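Local coordinates for protein VP5 (Halorubrum pleomorphic virus 2, PDB 6QGI) that is an envelope protein of an archaeal virus and probably drives fusion of the viral membrane with that of its haloarchaeal host, at residues 67-72 with 291-296; 72-77 with 466-471; 83-88 with 255-260; 100-105 with 241-246; 265-270 with 481-486. All coordinates share one frame; numbering follows the deposited sequence.

All five contacts lie on the same side of the chain's centre and tie helices together at one end of the molecule. Helix 66-86 carries contacts 1, 2 and 3 in succession, Thr72 belonging to both of the first two, and the next helix in the chain, 91-133, pairs with helix 225-253 in contact 4. Contacts 1 and 2 have centres about 10 Å apart and touch through His71 and His468, whereas the centres of contacts 1 and 3 lie about 26 Å apart. Contact 2 brings the loop before helix 476-496 onto helix 66-86, and contact 5 sets that helix against the loop 265-270, so sequence-distant parts form one helical assembly.

Contact 1 (67-72 with 291-296)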
# COMPACT_ATOMS: atom_id res chain seq x y z
N ASP A 67 -13.72 -4.90 0.82
CA ASP A 67 -14.60 -6.04 1.12
C ASP A 67 -14.37 -6.43 2.59
O ASP A 67 -15.31 -6.81 3.29
CB ASP A 67 -14.34 -7.23 0.17
CG ASP A 67 -15.37 -7.43 -0.93
OD1 ASP A 67 -16.57 -7.19 -0.67
OD2 ASP A 67 -14.98 -7.86 -2.04
N GLY A 68 -13.13 -6.27 3.04
CA GLY A 68 -12.70 -6.49 4.41
C GLY A 68 -13.21 -5.41 5.35
O GLY A 68 -13.41 -5.67 6.53
N VAL A 69 -13.41 -4.19 4.82
CA VAL A 69 -13.94 -3.05 5.57
C VAL A 69 -15.41 -3.38 5.88
O VAL A 69 -15.83 -3.24 7.03
CB VAL A 69 -13.77 -1.69 4.83
CG1 VAL A 69 -14.44 -0.55 5.59
CG2 VAL A 69 -12.29 -1.38 4.60
N LYS A 70 -16.14 -3.89 4.86
CA LYS A 70 -17.53 -4.32 4.94
C LYS A 70 -17.68 -5.42 6.01
O LYS A 70 -18.61 -5.36 6.81
CB LYS A 70 -18.01 -4.81 3.56
CG LYS A 70 -19.50 -5.11 3.50
CD LYS A 70 -19.90 -5.79 2.21
CE LYS A 70 -20.22 -7.24 2.43
NZ LYS A 70 -20.76 -7.87 1.20
N HIS A 71 -16.75 -6.39 6.03
CA HIS A 71 -16.70 -7.52 6.97
C HIS A 71 -16.44 -7.01 8.40
O HIS A 71 -17.10 -7.47 9.33
CB HIS A 71 -15.60 -8.51 6.54
CG HIS A 71 -15.47 -9.72 7.42
ND1 HIS A 71 -16.35 -10.78 7.33
CD2 HIS A 71 -14.53 -10.02 8.36
CE1 HIS A 71 -15.94 -11.67 8.22
NE2 HIS A 71 -14.86 -11.26 8.86
N THR A 72 -15.48 -6.08 8.55
CA THR A 72 -15.09 -5.50 9.83
C THR A 72 -16.26 -4.69 10.40
O THR A 72 -16.59 -4.86 11.58
CB THR A 72 -13.80 -4.69 9.67
OG1 THR A 72 -12.79 -5.56 9.16
CG2 THR A 72 -13.30 -4.09 10.98
N ILE A 291 -5.00 -9.90 7.78
CA ILE A 291 -5.73 -11.02 8.40
C ILE A 291 -7.00 -10.44 9.04
O ILE A 291 -8.08 -11.01 8.87
CB ILE A 291 -4.84 -11.82 9.41
CG1 ILE A 291 -3.73 -12.59 8.66
CG2 ILE A 291 -5.67 -12.78 10.29
CD1 ILE A 291 -2.47 -12.81 9.48
N ALA A 292 -6.87 -9.29 9.74
CA ALA A 292 -7.98 -8.58 10.39
C ALA A 292 -9.03 -8.10 9.37
O ALA A 292 -10.21 -8.03 9.70
CB ALA A 292 -7.45 -7.41 11.17
N LEU A 293 -8.59 -7.80 8.12
CA LEU A 293 -9.46 -7.38 7.02
C LEU A 293 -10.00 -8.59 6.26
O LEU A 293 -10.63 -8.44 5.22
CB LEU A 293 -8.73 -6.40 6.08
CG LEU A 293 -8.59 -4.97 6.61
CD1 LEU A 293 -7.39 -4.29 6.00
CD2 LEU A 293 -9.87 -4.17 6.38
N ASN A 294 -9.77 -9.81 6.81
CA ASN A 294 -10.23 -11.10 6.30
C ASN A 294 -9.91 -11.31 4.80
O ASN A 294 -10.76 -11.72 4.00
CB ASN A 294 -11.73 -11.26 6.57
CG ASN A 294 -12.21 -12.68 6.48
OD1 ASN A 294 -11.60 -13.61 7.01
ND2 ASN A 294 -13.32 -12.86 5.78
N VAL A 295 -8.65 -11.04 4.43
CA VAL A 295 -8.18 -11.23 3.06
C VAL A 295 -7.68 -12.68 2.97
O VAL A 295 -6.86 -13.06 3.80
CB VAL A 295 -7.10 -10.16 2.70
CG1 VAL A 295 -6.45 -10.45 1.35
CG2 VAL A 295 -7.68 -8.75 2.72
N PRO A 296 -8.20 -13.53 2.03
CA PRO A 296 -7.72 -14.93 1.96
C PRO A 296 -6.19 -15.02 1.97
O PRO A 296 -5.52 -14.27 1.27
CB PRO A 296 -8.30 -15.44 0.64
CG PRO A 296 -9.52 -14.61 0.43
CD PRO A 296 -9.23 -13.26 1.01
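A Schellman motif ends helix 285-292 where it meets the flank of helix 66-86, and Asn294, its C-prime residue with positive phi (51°), supplies the stacked, polar part of the contact. From its backbone the Asn294 side chain heads toward the helix, with CG anti to the backbone N (chi1 -163°). Its CB comes first against the imidazole, 3.5 Å from His71 CD2. CG follows along the same side of the ring, at 3.8 Å from His71 NE2. At the tip, Asn294 ND2 lies over the centre of the His71 ring, 3.7 Å above its plane, so that amide and imidazole are stacked with their planes 19° apart. The other branch, OD1, accepts a hydrogen bond from the backbone N of Ser465, which helps to fix the rotation of the amide. His71 reaches this position with CG anti to its own backbone N, and its ring also meets that of His468.

Beside this stack the backbones come very close. Gly68 and Leu293 have their CA atoms 4.3 Å apart, and the absence of a side chain on Gly68 lets Leu293 O approach Gly68 CA to 3.0 Å. Leu293, which has the largest share of the contact, turns its CD2 branch onto the helix, alongside Val69 CG2 and near the Gly68 carbonyl, while Val16 and Leu20 pack on the same leucine. The arrangement thus docks a helix C-terminus onto a neighbouring helix through a glycine. One turn on, Gly68 O accepts both Thr72 N and Thr72 OG1, the hydroxyl bond measuring 2.7 Å from Thr72 OG1 to Gly68 O.

Contact 2 (72-77 with 466-471); sequences TAYTDA and EPHTDS
Here the irregular loop between strand 443-450 and helix 476-496 folds over one face of helix 66-86, with His468 as its main foothold. Thr72 and Ala73 turn to Tyr105 of helix 91-133 instead, so the contact begins in earnest at Tyr74. Its CB presses on His468 CB at 3.4 Å, and the two side chains run past each other in opposite directions. Their rings are nearly parallel, at 17°, yet slid so far apart that they barely overlap, the centroids lying 6.0 Å from each other. Farther out, the carbonyl oxygen of Thr469 sits over one face of the tyrosine ring, toward its rim.

Thr75 comes next and crosses the histidine at about a right angle. The backbone N of Thr75 lies over one face of the imidazole. Polar anchoring comes largely from Lys78, whose NZ bonds both His468 ND1 and Thr469 O. Thr75 OG1 is held by His71 O, and it also receives a weak, strongly bent bond: His468 NE2 to Thr75 OG1 is 2.9 Å, with an angle of 116° at the hydrogen.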
# COMPACT_ATOMS: atom_id res chain seq x y z
N THR A 72 -15.48 -6.08 8.55
CA THR A 72 -15.09 -5.50 9.83
C THR A 72 -16.26 -4.69 10.40
O THR A 72 -16.59 -4.86 11.58
CB THR A 72 -13.80 -4.69 9.67
OG1 THR A 72 -12.79 -5.56 9.16
CG2 THR A 72 -13.30 -4.09 10.98
N ALA A 73 -16.90 -3.85 9.56
CA ALA A 73 -18.06 -3.03 9.93
C ALA A 73 -19.16 -3.90 10.51
O ALA A 73 -19.66 -3.60 11.60
CB ALA A 73 -18.58 -2.26 8.72
N TYR A 74 -19.48 -5.02 9.82
CA TYR A 74 -20.50 -5.98 10.25
C TYR A 74 -20.17 -6.64 11.59
O TYR A 74 -21.06 -6.76 12.42
CB TYR A 74 -20.69 -7.06 9.19
CG TYR A 74 -21.82 -6.81 8.21
CD1 TYR A 74 -23.14 -6.70 8.66
CD2 TYR A 74 -21.60 -6.78 6.84
CE1 TYR A 74 -24.19 -6.51 7.77
CE2 TYR A 74 -22.64 -6.59 5.94
CZ TYR A 74 -23.94 -6.46 6.41
OH TYR A 74 -24.97 -6.27 5.53
N THR A 75 -18.89 -7.03 11.83
CA THR A 75 -18.45 -7.65 13.09
C THR A 75 -18.79 -6.73 14.28
O THR A 75 -19.44 -7.19 15.22
CB THR A 75 -16.95 -8.01 13.03
OG1 THR A 75 -16.73 -8.95 11.97
CG2 THR A 75 -16.43 -8.60 14.33
N ASP A 76 -18.41 -5.44 14.22
CA ASP A 76 -18.65 -4.44 15.27
C ASP A 76 -20.13 -4.10 15.42
O ASP A 76 -20.58 -3.88 16.54
CB ASP A 76 -17.87 -3.14 14.97
CG ASP A 76 -16.36 -3.22 15.14
OD1 ASP A 76 -15.88 -4.22 15.72
OD2 ASP A 76 -15.67 -2.28 14.71
N ALA A 77 -20.86 -4.02 14.30
CA ALA A 77 -22.28 -3.71 14.26
C ALA A 77 -23.10 -4.84 14.87
O ALA A 77 -23.98 -4.56 15.69
CB ALA A 77 -22.72 -3.46 12.82
N GLU A 466 -15.70 -16.91 7.15
CA GLU A 466 -16.92 -16.70 6.38
C GLU A 466 -17.27 -15.20 6.38
O GLU A 466 -17.28 -14.58 7.44
CB GLU A 466 -18.07 -17.53 6.96
CG GLU A 466 -19.32 -17.52 6.10
CD GLU A 466 -20.42 -18.44 6.58
OE1 GLU A 466 -20.16 -19.66 6.74
OE2 GLU A 466 -21.55 -17.95 6.78
N PRO A 467 -17.46 -14.57 5.21
CA PRO A 467 -17.75 -13.13 5.21
C PRO A 467 -19.15 -12.87 5.73
O PRO A 467 -19.99 -13.76 5.63
CB PRO A 467 -17.60 -12.74 3.73
CG PRO A 467 -16.94 -13.93 3.08
CD PRO A 467 -17.44 -15.09 3.83
N HIS A 468 -19.39 -11.70 6.30
CA HIS A 468 -20.68 -11.32 6.85
C HIS A 468 -21.68 -10.96 5.77
O HIS A 468 -21.33 -10.43 4.72
CB HIS A 468 -20.54 -10.14 7.81
CG HIS A 468 -19.95 -10.49 9.13
ND1 HIS A 468 -20.74 -10.84 10.20
CD2 HIS A 468 -18.66 -10.43 9.54
CE1 HIS A 468 -19.91 -11.03 11.21
NE2 HIS A 468 -18.65 -10.81 10.86
N THR A 469 -22.95 -11.23 6.07
CA THR A 469 -24.15 -10.98 5.28
C THR A 469 -25.23 -10.55 6.25
O THR A 469 -25.01 -10.59 7.47
CB THR A 469 -24.56 -12.26 4.48
OG1 THR A 469 -25.14 -13.23 5.36
CG2 THR A 469 -23.42 -12.88 3.66
N ASP A 470 -26.40 -10.17 5.75
CA ASP A 470 -27.51 -9.78 6.62
C ASP A 470 -28.16 -11.00 7.32
O ASP A 470 -28.90 -10.80 8.26
CB ASP A 470 -28.57 -8.97 5.85
CG ASP A 470 -28.87 -9.40 4.42
OD1 ASP A 470 -28.60 -10.58 4.08
OD2 ASP A 470 -29.41 -8.57 3.65
N SER A 471 -27.93 -12.22 6.85
CA SER A 471 -28.54 -13.39 7.49
C SER A 471 -27.55 -14.29 8.26
O SER A 471 -27.99 -15.22 8.94
CB SER A 471 -29.29 -14.23 6.45
OG SER A 471 -28.43 -14.69 5.43

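Contact 3 (83-88 with 255-260)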
# COMPACT_ATOMS: atom_id res chain seq x y z
N GLU A 83 -25.33 -7.17 22.08
CA GLU A 83 -25.24 -6.63 23.45
C GLU A 83 -26.59 -6.06 23.88
O GLU A 83 -27.08 -6.39 24.96
CB GLU A 83 -24.15 -5.55 23.57
CG GLU A 83 -22.73 -6.03 23.27
CD GLU A 83 -21.88 -6.54 24.42
OE1 GLU A 83 -20.64 -6.47 24.30
OE2 GLU A 83 -22.45 -7.03 25.43
N GLU A 84 -27.20 -5.22 23.02
CA GLU A 84 -28.50 -4.59 23.24
C GLU A 84 -29.61 -5.63 23.25
O GLU A 84 -30.55 -5.52 24.05
CB GLU A 84 -28.76 -3.52 22.17
CG GLU A 84 -27.94 -2.26 22.38
CD GLU A 84 -28.68 -1.01 22.82
OE1 GLU A 84 -29.71 -1.13 23.52
OE2 GLU A 84 -28.21 0.10 22.49
N LEU A 85 -29.48 -6.67 22.41
CA LEU A 85 -30.41 -7.78 22.30
C LEU A 85 -30.42 -8.62 23.59
O LEU A 85 -31.49 -8.93 24.10
CB LEU A 85 -30.02 -8.65 21.10
CG LEU A 85 -30.83 -9.92 20.84
CD1 LEU A 85 -32.24 -9.58 20.42
CD2 LEU A 85 -30.18 -10.75 19.76
N ASN A 86 -29.22 -8.97 24.10
CA ASN A 86 -29.05 -9.76 25.32
C ASN A 86 -29.57 -9.02 26.56
O ASN A 86 -29.90 -9.65 27.56
CB ASN A 86 -27.58 -10.13 25.52
CG ASN A 86 -27.09 -11.29 24.67
OD1 ASN A 86 -27.85 -11.98 23.98
ND2 ASN A 86 -25.79 -11.54 24.71
N ALA A 87 -29.64 -7.68 26.47
CA ALA A 87 -30.10 -6.79 27.53
C ALA A 87 -31.62 -6.53 27.44
O ALA A 87 -32.18 -5.83 28.29
CB ALA A 87 -29.34 -5.48 27.45
N GLY A 88 -32.26 -7.11 26.43
CA GLY A 88 -33.69 -7.01 26.20
C GLY A 88 -34.17 -5.66 25.72
O GLY A 88 -35.29 -5.25 26.04
N GLY A 255 -36.18 -11.24 18.15
CA GLY A 255 -37.24 -12.17 18.53
C GLY A 255 -36.81 -13.61 18.35
O GLY A 255 -37.02 -14.43 19.25
N ASP A 256 -36.20 -13.93 17.18
CA ASP A 256 -35.71 -15.26 16.82
C ASP A 256 -34.52 -15.64 17.71
O ASP A 256 -34.55 -16.70 18.34
CB ASP A 256 -35.32 -15.29 15.33
CG ASP A 256 -35.47 -16.64 14.63
OD1 ASP A 256 -35.32 -17.68 15.31
OD2 ASP A 256 -35.72 -16.65 13.40
N VAL A 257 -33.50 -14.77 17.79
CA VAL A 257 -32.34 -15.01 18.65
C VAL A 257 -32.71 -14.49 20.04
O VAL A 257 -33.07 -13.32 20.20
CB VAL A 257 -31.02 -14.40 18.10
CG1 VAL A 257 -29.89 -14.51 19.12
CG2 VAL A 257 -30.62 -15.06 16.79
N GLN A 258 -32.67 -15.39 21.03
CA GLN A 258 -33.01 -15.12 22.43
C GLN A 258 -31.81 -14.55 23.19
O GLN A 258 -30.67 -14.79 22.80
CB GLN A 258 -33.51 -16.40 23.12
CG GLN A 258 -34.74 -17.06 22.47
CD GLN A 258 -36.06 -16.41 22.85
OE1 GLN A 258 -36.75 -15.82 22.01
NE2 GLN A 258 -36.45 -16.52 24.11
N SER A 259 -32.07 -13.81 24.28
CA SER A 259 -31.03 -13.26 25.15
C SER A 259 -30.24 -14.41 25.78
O SER A 259 -30.84 -15.31 26.39
CB SER A 259 -31.64 -12.37 26.23
OG SER A 259 -32.35 -11.28 25.66
N GLY A 260 -28.93 -14.42 25.56
CA GLY A 260 -28.05 -15.46 26.06
C GLY A 260 -27.68 -16.51 25.03
O GLY A 260 -26.76 -17.30 25.27
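The carboxamide of Asn86, the flat group at the end of helix 66-86, receives the backbone N of Gly260 from above its plane, next to the Schellman motif that closes this helix at Gly88. The bond is nearly straight at its hydrogen (174°), with Gly260 N 3.1 Å from Asn86 OD1, but the donor stands 68° out of the plane of the amide carbonyl and so is not on a lone pair. The other end of the same amide, ND2, donates to Ile262 O, so both ends of the group are engaged by the loop that follows helix 225-253. With CG anti to the carbonyl carbon (chi1 -79°), Asn86 brings its OD1 round to that loop.

Ser259 makes the second polar link. Its OG, anti to its own carbonyl carbon, donates to Leu85 O at 2.9 Å and arrives in the carbonyl plane, on a lone pair. Leu85 O also takes the N-H of Gly88, one of the bonds that close the helix, so a loop hydroxyl and the helix's own terminal turn share one acceptor. Ser259 CB meanwhile rests against Asn86 O.

On the buried side Leu85 extends with CG anti to its backbone N, and its two methyl branches come up to Val257. It crosses the valine at about a right angle, while Tyr254 and Ile262 add to the apolar cover. The contact therefore fastens the C-terminal end of one helix to the loop leaving another, and its apolar part closes with Leu85 CD2 3.8 Å from Val257 CG1.

Contact 4 (100-105 with 241-246); sequences TEVNSY and NVRSGI
Torsions that set CG anti to the carbonyl carbon in both Asn103 and Arg243 (chi1 -83° in the arginine) bring the ends of these two side chains together along one side of an antiparallel helix pair. Arg243 is then extended from CG to NE, long enough to lay its guanidinium beside the asparagine. The helices, 91-133 and 225-253, pack with their local axes 10.1 Å apart at closest and their directions at 169°, nearly antiparallel.

The grip is side-on: both NE and NH2 of Arg243 donate to the single oxygen of Asn103, each at 2.9 Å from Asn103 OD1. The oxygen lies at the edge of the guanidinium and close to its plane, but the amide itself is turned almost perpendicular to it, at 79°. As a result the NE bond arrives in the plane of the amide carbonyl, whereas NH2 approaches from well above that plane. Two donors on one acceptor would be expected to strengthen the polarity of the amide. Ala172 lies against both side chains from a loop.

Deeper between the helices the contact is apolar. Val102 and Val242 each hold CG1 anti to the backbone N and cross obliquely, so that Val242 CG1 meets both methyls of Val102. Ile246, one turn farther along its helix, approaches more loosely, its CG2 near Val102 CG2. Ala77 of helix 66-86 also packs on Val102, which makes the valine a joint between three helices. The tightest apolar approach across the pair is Val102 CG2 to Val242 CG1 at 3.7 Å.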
# COMPACT_ATOMS: atom_id res chain seq x y z
N THR A 100 -24.48 2.94 14.80
CA THR A 100 -23.49 3.83 15.43
C THR A 100 -22.10 3.23 15.28
O THR A 100 -21.16 3.96 15.00
CB THR A 100 -23.87 4.09 16.90
OG1 THR A 100 -25.14 4.75 16.91
CG2 THR A 100 -22.86 4.96 17.63
N GLU A 101 -21.98 1.89 15.40
CA GLU A 101 -20.72 1.18 15.24
C GLU A 101 -20.28 1.20 13.78
O GLU A 101 -19.08 1.33 13.53
CB GLU A 101 -20.82 -0.26 15.76
CG GLU A 101 -20.89 -0.33 17.28
CD GLU A 101 -19.69 0.21 18.04
OE1 GLU A 101 -18.62 -0.44 18.02
OE2 GLU A 101 -19.83 1.29 18.66
N VAL A 102 -21.24 1.11 12.83
CA VAL A 102 -20.99 1.18 11.38
C VAL A 102 -20.44 2.57 11.05
O VAL A 102 -19.38 2.69 10.44
CB VAL A 102 -22.27 0.86 10.54
CG1 VAL A 102 -22.04 1.06 9.04
CG2 VAL A 102 -22.78 -0.54 10.81
N ASN A 103 -21.16 3.61 11.51
CA ASN A 103 -20.85 5.01 11.29
C ASN A 103 -19.55 5.44 11.97
O ASN A 103 -18.79 6.19 11.37
CB ASN A 103 -22.01 5.89 11.73
CG ASN A 103 -23.29 5.64 10.95
OD1 ASN A 103 -23.28 5.23 9.78
ND2 ASN A 103 -24.42 5.89 11.57
N SER A 104 -19.29 4.95 13.20
CA SER A 104 -18.09 5.27 13.97
C SER A 104 -16.83 4.70 13.31
O SER A 104 -15.83 5.41 13.18
CB SER A 104 -18.21 4.74 15.40
OG SER A 104 -17.18 5.25 16.23
N TYR A 105 -16.90 3.43 12.88
CA TYR A 105 -15.80 2.74 12.22
C TYR A 105 -15.57 3.29 10.80
O TYR A 105 -14.41 3.54 10.44
CB TYR A 105 -16.05 1.22 12.21
CG TYR A 105 -15.19 0.46 11.21
CD1 TYR A 105 -13.80 0.48 11.30
CD2 TYR A 105 -15.77 -0.28 10.19
CE1 TYR A 105 -13.01 -0.21 10.38
CE2 TYR A 105 -14.99 -0.98 9.27
CZ TYR A 105 -13.62 -0.93 9.36
OH TYR A 105 -12.86 -1.63 8.45
N ASN A 241 -24.53 -0.27 2.03
CA ASN A 241 -24.86 -1.69 2.06
C ASN A 241 -24.84 -2.26 3.48
O ASN A 241 -25.69 -3.10 3.78
CB ASN A 241 -23.92 -2.51 1.15
CG ASN A 241 -24.12 -2.32 -0.34
OD1 ASN A 241 -25.04 -1.63 -0.81
ND2 ASN A 241 -23.24 -2.93 -1.12
N VAL A 242 -23.88 -1.84 4.33
CA VAL A 242 -23.80 -2.33 5.71
C VAL A 242 -24.96 -1.73 6.53
O VAL A 242 -25.55 -2.46 7.32
CB VAL A 242 -22.42 -2.12 6.39
CG1 VAL A 242 -22.40 -2.66 7.82
CG2 VAL A 242 -21.31 -2.78 5.58
N ARG A 243 -25.33 -0.44 6.30
CA ARG A 243 -26.46 0.22 6.97
C ARG A 243 -27.79 -0.49 6.66
O ARG A 243 -28.53 -0.82 7.59
CB ARG A 243 -26.57 1.70 6.56
CG ARG A 243 -25.66 2.65 7.32
CD ARG A 243 -25.56 3.96 6.58
NE ARG A 243 -24.80 4.97 7.32
CZ ARG A 243 -24.51 6.19 6.86
NH1 ARG A 243 -24.90 6.55 5.64
NH2 ARG A 243 -23.83 7.04 7.61
N SER A 244 -28.07 -0.72 5.37
CA SER A 244 -29.28 -1.39 4.89
C SER A 244 -29.29 -2.87 5.29
O SER A 244 -30.35 -3.41 5.64
CB SER A 244 -29.40 -1.27 3.37
OG SER A 244 -29.27 0.08 2.95
N GLY A 245 -28.12 -3.49 5.24
CA GLY A 245 -27.91 -4.89 5.59
C GLY A 245 -28.06 -5.18 7.07
O GLY A 245 -28.64 -6.20 7.43
N ILE A 246 -27.55 -4.28 7.94
CA ILE A 246 -27.66 -4.46 9.39
C ILE A 246 -29.12 -4.21 9.81
O ILE A 246 -29.60 -4.90 10.71
CB ILE A 246 -26.61 -3.65 10.23
CG1 ILE A 246 -26.40 -4.27 11.63
CG2 ILE A 246 -26.90 -2.14 10.31
CD1 ILE A 246 -25.64 -5.57 11.67

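Contact 5 (265-270 with 481-486); sequences SDLVTP and QLEQQN
The loop leading into helix 270-279 lies along helix 476-496, while Thr269, the N-cap of that shorter helix, turns away from helix 476-496 toward helix 66-86, its OG1 capping the backbone N of Glu272. Close packing begins at Pro270, the first residue of the helix. Its ring sets CD and CG against one methyl of Leu482, with Pro270 CD 3.9 Å from Leu482 CD2, the two side chains crossing at about a right angle. Farther round the ring, Pro270 CB meets the amide of Asn486, at 3.4 Å from Asn486 ND2. Both residues of helix 476-496 have CG anti to the backbone N and point toward the loop. Behind Leu482 stand His71, His468 and Tyr473, so the leucine links this loop to the helix 66-86 side of the fold.

Equally close is the join between Leu267 and Glu483, which slide past one another in opposite directions. Leu267 CD1 lies along the aliphatic stem of the glutamate, 3.4 Å from Glu483 CB.

The looser side is confined to the glutamate's carboxylate, which the extended chain carries back to the loop backbone without bonding it directly. Asp266 lies close enough, its OD2 5.5 Å from Glu483 OE1, that the two acids may disfavour each other's charge slightly. A single water spans the remaining distance. It accepts from Val268 N and donates to the carboxylate, so the loop's N-H and the helix's acid are joined through one molecule: water O to Val268 N is 2.8 Å, and water O to Glu483 OE1 2.7 Å.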
# COMPACT_ATOMS: atom_id res chain seq x y z
N SER A 265 -19.42 -10.68 24.20
CA SER A 265 -18.89 -9.58 25.02
C SER A 265 -17.41 -9.82 25.34
O SER A 265 -16.63 -8.87 25.37
CB SER A 265 -19.69 -9.44 26.31
OG SER A 265 -21.09 -9.49 26.07
N ASP A 266 -17.04 -11.09 25.57
CA ASP A 266 -15.70 -11.57 25.91
C ASP A 266 -14.79 -11.71 24.67
O ASP A 266 -13.57 -11.83 24.81
CB ASP A 266 -15.84 -12.94 26.62
CG ASP A 266 -14.60 -13.47 27.32
OD1 ASP A 266 -14.20 -12.86 28.34
OD2 ASP A 266 -14.05 -14.50 26.87
N LEU A 267 -15.39 -11.69 23.46
CA LEU A 267 -14.71 -11.85 22.18
C LEU A 267 -13.88 -10.60 21.80
O LEU A 267 -14.37 -9.47 21.91
CB LEU A 267 -15.74 -12.23 21.08
CG LEU A 267 -15.44 -12.04 19.56
CD1 LEU A 267 -14.29 -12.88 19.10
CD2 LEU A 267 -16.61 -12.44 18.72
N VAL A 268 -12.62 -10.84 21.40
CA VAL A 268 -11.67 -9.82 20.95
C VAL A 268 -11.67 -9.90 19.42
O VAL A 268 -11.26 -10.92 18.85
CB VAL A 268 -10.25 -9.99 21.56
CG1 VAL A 268 -9.31 -8.87 21.10
CG2 VAL A 268 -10.30 -10.04 23.09
N THR A 269 -12.22 -8.85 18.77
CA THR A 269 -12.41 -8.76 17.31
C THR A 269 -11.08 -8.81 16.54
O THR A 269 -10.06 -8.34 17.07
CB THR A 269 -13.20 -7.48 16.93
OG1 THR A 269 -12.37 -6.32 17.03
CG2 THR A 269 -14.47 -7.29 17.73
N PRO A 270 -11.06 -9.33 15.28
CA PRO A 270 -9.81 -9.33 14.49
C PRO A 270 -9.21 -7.92 14.39
O PRO A 270 -7.99 -7.77 14.49
CB PRO A 270 -10.26 -9.85 13.13
CG PRO A 270 -11.48 -10.64 13.41
CD PRO A 270 -12.18 -9.90 14.50
N GLN A 481 -15.87 -19.64 15.77
CA GLN A 481 -15.04 -20.02 14.62
C GLN A 481 -14.31 -18.80 14.07
O GLN A 481 -13.13 -18.92 13.72
CB GLN A 481 -15.90 -20.67 13.53
CG GLN A 481 -15.13 -21.67 12.67
CD GLN A 481 -15.86 -22.13 11.43
OE1 GLN A 481 -16.92 -21.61 11.06
NE2 GLN A 481 -15.30 -23.12 10.76
N LEU A 482 -14.99 -17.62 14.02
CA LEU A 482 -14.40 -16.35 13.57
C LEU A 482 -13.19 -16.03 14.46
O LEU A 482 -12.09 -15.81 13.95
CB LEU A 482 -15.45 -15.21 13.62
CG LEU A 482 -15.01 -13.81 13.11
CD1 LEU A 482 -16.12 -13.14 12.33
CD2 LEU A 482 -14.59 -12.90 14.25
N GLU A 483 -13.42 -16.07 15.79
CA GLU A 483 -12.45 -15.84 16.86
C GLU A 483 -11.27 -16.81 16.78
O GLU A 483 -10.13 -16.38 16.91
CB GLU A 483 -13.15 -15.98 18.22
CG GLU A 483 -12.27 -15.68 19.43
CD GLU A 483 -12.93 -15.97 20.77
OE1 GLU A 483 -13.32 -15.00 21.46
OE2 GLU A 483 -13.06 -17.16 21.12
N GLN A 484 -11.55 -18.12 16.57
CA GLN A 484 -10.53 -19.16 16.52
C GLN A 484 -9.70 -19.08 15.25
O GLN A 484 -8.47 -19.14 15.35
CB GLN A 484 -11.13 -20.56 16.69
CG GLN A 484 -10.12 -21.66 17.06
CD GLN A 484 -9.17 -21.31 18.19
OE1 GLN A 484 -7.94 -21.35 18.03
NE2 GLN A 484 -9.70 -20.96 19.35
N GLN A 485 -10.34 -18.91 14.06
CA GLN A 485 -9.65 -18.81 12.77
C GLN A 485 -8.67 -17.63 12.75
O GLN A 485 -7.59 -17.74 12.16
CB GLN A 485 -10.64 -18.68 11.60
CG GLN A 485 -11.23 -20.01 11.15
CD GLN A 485 -12.55 -19.86 10.44
OE1 GLN A 485 -13.13 -18.77 10.32
NE2 GLN A 485 -13.09 -20.98 9.96
N ASN A 486 -9.05 -16.51 13.40
CA ASN A 486 -8.23 -15.31 13.50
C ASN A 486 -7.03 -15.56 14.42
O ASN A 486 -5.91 -15.20 14.07
CB ASN A 486 -9.07 -14.13 14.01
CG ASN A 486 -8.29 -12.86 14.21
OD1 ASN A 486 -8.09 -12.40 15.34
ND2 ASN A 486 -7.82 -12.26 13.11
O HOH W 1 -11.24 -13.27 21.53